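Local coordinates for deoxyuridine 5'-triphosphate nucleotidohydrolase (Entamoeba histolytica, PDB 3LQW), which probably hydrolyses dUTP to dUMP and diphosphate in a magnesium-dependent reaction, supplying the thymidylate precursor and keeping uracil out of DNA, at residues A[76-81]-A[134-139]. Sequence-based numbering, arbitrary orientation.
Sequences HQCYGR and IERISY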
loop_
_atom_site.group_PDB
_atom_site.type_symbol
_atom_site.label_atom_id
_atom_site.label_comp_id
_atom_site.label_asym_id
_atom_site.label_seq_id
_atom_site.Cartn_x
_atom_site.Cartn_y
_atom_site.Cartn_z
ATOM N N HIS A 76 -15.060 7.231 -11.192
ATOM C CA HIS A 76 -15.586 5.904 -11.371
ATOM C C HIS A 76 -14.494 4.862 -11.676
ATOM O O HIS A 76 -13.573 5.113 -12.427
ATOM C CB HIS A 76 -16.632 5.922 -12.483
ATOM C CG HIS A 76 -17.449 4.676 -12.573
ATOM N ND1 HIS A 76 -18.017 4.068 -11.472
ATOM C CD2 HIS A 76 -17.783 3.916 -13.642
ATOM C CE1 HIS A 76 -18.667 2.985 -11.865
ATOM N NE2 HIS A 76 -18.527 2.864 -13.173
ATOM N N GLN A 77 -14.660 3.674 -11.088
ATOM C CA GLN A 77 -13.762 2.541 -11.291
ATOM C C GLN A 77 -12.342 2.817 -10.775
ATOM O O GLN A 77 -11.372 2.226 -11.229
ATOM C CB GLN A 77 -13.780 2.063 -12.744
ATOM C CG GLN A 77 -15.153 1.472 -13.118
ATOM C CD GLN A 77 -15.338 1.237 -14.586
ATOM O OE1 GLN A 77 -14.659 1.832 -15.432
ATOM N NE2 GLN A 77 -16.316 0.407 -14.899
ATOM N N CYS A 78 -12.264 3.711 -9.793
ATOM C CA CYS A 78 -11.028 4.010 -9.084
ATOM C C CYS A 78 -11.331 3.982 -7.607
ATOM O O CYS A 78 -12.486 4.039 -7.173
ATOM C CB CYS A 78 -10.498 5.389 -9.461
ATOM S SG CYS A 78 -10.061 5.585 -11.217
ATOM N N TYR A 79 -10.270 3.969 -6.802
ATOM C CA TYR A 79 -10.372 4.311 -5.391
ATOM C C TYR A 79 -9.204 5.231 -5.017
ATOM O O TYR A 79 -8.266 5.382 -5.799
ATOM C CB TYR A 79 -10.451 3.064 -4.499
ATOM C CG TYR A 79 -9.125 2.458 -4.181
ATOM C CD1 TYR A 79 -8.447 1.725 -5.125
ATOM C CD2 TYR A 79 -8.533 2.614 -2.941
ATOM C CE1 TYR A 79 -7.220 1.147 -4.861
ATOM C CE2 TYR A 79 -7.281 2.047 -2.666
ATOM C CZ TYR A 79 -6.614 1.333 -3.642
ATOM O OH TYR A 79 -5.414 0.759 -3.340
ATOM N N GLY A 80 -9.288 5.843 -3.851
ATOM C CA GLY A 80 -8.205 6.658 -3.350
ATOM C C GLY A 80 -7.421 5.859 -2.321
ATOM O O GLY A 80 -7.953 5.477 -1.297
ATOM N N ARG A 81 -6.154 5.651 -2.605
ATOM C CA ARG A 81 -5.263 4.989 -1.660
ATOM C C ARG A 81 -4.477 6.029 -0.912
ATOM O O ARG A 81 -3.849 6.900 -1.495
ATOM C CB ARG A 81 -4.284 4.071 -2.370
ATOM C CG ARG A 81 -3.431 3.228 -1.377
ATOM C CD ARG A 81 -2.500 2.286 -2.043
ATOM N NE ARG A 81 -1.378 2.959 -2.725
ATOM C CZ ARG A 81 -0.226 3.272 -2.132
ATOM N NH1 ARG A 81 -0.065 3.096 -0.819
ATOM N NH2 ARG A 81 0.791 3.730 -2.838
ATOM N N ILE A 134 -5.002 8.051 -6.918
ATOM C CA ILE A 134 -6.240 7.604 -7.560
ATOM C C ILE A 134 -5.924 6.388 -8.440
ATOM O O ILE A 134 -5.421 6.484 -9.554
ATOM C CB ILE A 134 -6.933 8.718 -8.350
ATOM C CG1 ILE A 134 -7.086 9.977 -7.474
ATOM C CG2 ILE A 134 -8.262 8.217 -8.897
ATOM C CD1 ILE A 134 -7.809 9.800 -6.155
ATOM N N GLU A 135 -6.130 5.214 -7.837
ATOM C CA GLU A 135 -5.745 3.908 -8.394
ATOM C C GLU A 135 -6.895 3.312 -9.212
ATOM O O GLU A 135 -8.036 3.325 -8.758
ATOM C CB GLU A 135 -5.474 2.915 -7.245
ATOM C CG GLU A 135 -4.486 3.275 -6.128
ATOM C CD GLU A 135 -3.040 2.849 -6.361
ATOM O OE1 GLU A 135 -2.791 2.094 -7.329
ATOM O OE2 GLU A 135 -2.189 3.269 -5.528
ATOM N N ARG A 136 -6.576 2.751 -10.377
ATOM C CA ARG A 136 -7.589 2.030 -11.166
ATOM C C ARG A 136 -7.758 0.614 -10.665
ATOM O O ARG A 136 -6.783 -0.090 -10.458
ATOM C CB ARG A 136 -7.170 2.015 -12.639
ATOM C CG ARG A 136 -6.992 3.395 -13.238
ATOM C CD ARG A 136 -7.131 3.363 -14.770
ATOM N NE ARG A 136 -6.908 4.697 -15.353
ATOM C CZ ARG A 136 -7.791 5.694 -15.323
ATOM N NH1 ARG A 136 -8.970 5.550 -14.770
ATOM N NH2 ARG A 136 -7.463 6.868 -15.824
ATOM N N ILE A 137 -9.010 0.214 -10.502
ATOM C CA ILE A 137 -9.349 -1.072 -9.931
ATOM C C ILE A 137 -10.452 -1.773 -10.728
ATOM O O ILE A 137 -11.130 -1.160 -11.561
ATOM C CB ILE A 137 -9.761 -0.978 -8.439
ATOM C CG1 ILE A 137 -10.909 0.008 -8.228
ATOM C CG2 ILE A 137 -8.553 -0.597 -7.584
ATOM C CD1 ILE A 137 -11.620 -0.161 -6.883
ATOM N N SER A 138 -10.595 -3.058 -10.443
ATOM C CA SER A 138 -11.673 -3.880 -10.964
ATOM C C SER A 138 -12.734 -4.105 -9.930
ATOM O O SER A 138 -12.439 -4.444 -8.778
ATOM C CB SER A 138 -11.103 -5.238 -11.354
ATOM O OG SER A 138 -12.130 -6.158 -11.740
ATOM N N TYR A 139 -13.997 -3.930 -10.337
ATOM C CA TYR A 139 -15.152 -4.323 -9.506
ATOM C C TYR A 139 -15.637 -5.729 -9.876
ATOM O O TYR A 139 -16.834 -6.028 -9.796
ATOM C CB TYR A 139 -16.303 -3.332 -9.610
ATOM C CG TYR A 139 -15.993 -2.002 -8.999
ATOM C CD1 TYR A 139 -15.597 -1.886 -7.673
ATOM C CD2 TYR A 139 -16.194 -0.824 -9.726
ATOM C CE1 TYR A 139 -15.353 -0.661 -7.106
ATOM C CE2 TYR A 139 -15.957 0.401 -9.172
ATOM C CZ TYR A 139 -15.534 0.483 -7.868
ATOM O OH TYR A 139 -15.288 1.702 -7.293
HETATM O O HOH W 1 -10.443 3.141 -13.842
HETATM O O HOH W 2 -13.875 2.631 -5.077
#
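Tyr79 and Glu135 face each other as a hydrogen-bonded pair of two antiparallel strands in the jelly-roll-like beta fold of trimeric dUTPases, an instructive case of a strand pair whose side chains also serve the trimer interface. Their backbones exchange two bonds, Tyr79 N to Glu135 O and Glu135 N to Tyr79 O. On the same face of the sheet, the tyrosine ring and the glutamate chain run side by side in the same direction, ring and carboxylate planes 22° apart, with Tyr79 CE1 3.4 Å from Glu135 CB. Ile137 crosses the tyrosine nearly at a right angle, its CG2 methyl reaching the ring edge 3.4 Å from Tyr79 CD1. A bend at chi2 (-91°) turns the Glu135 carboxylate toward Arg81, whose NE forms a salt bridge with OE2 (2.9 Å); the oxygen lies in the guanidinium plane, whereas NE meets the carboxylate from above its plane. Glu135 OE2 and Arg81 NH2 both also bond Tyr79 OH of the third subunit, so this ion pair is built into the threefold assembly. The other face carries Cys78, whose CB packs 3.6 Å from Ile134 CG2. Past the strand end, Ile137 N bonds Gln77 O almost straight, at 175°. Arg136 NH1, salt-bridged to Glu24, also donates to a water at 3.0 Å, and that water in turn donates to Gln77 O.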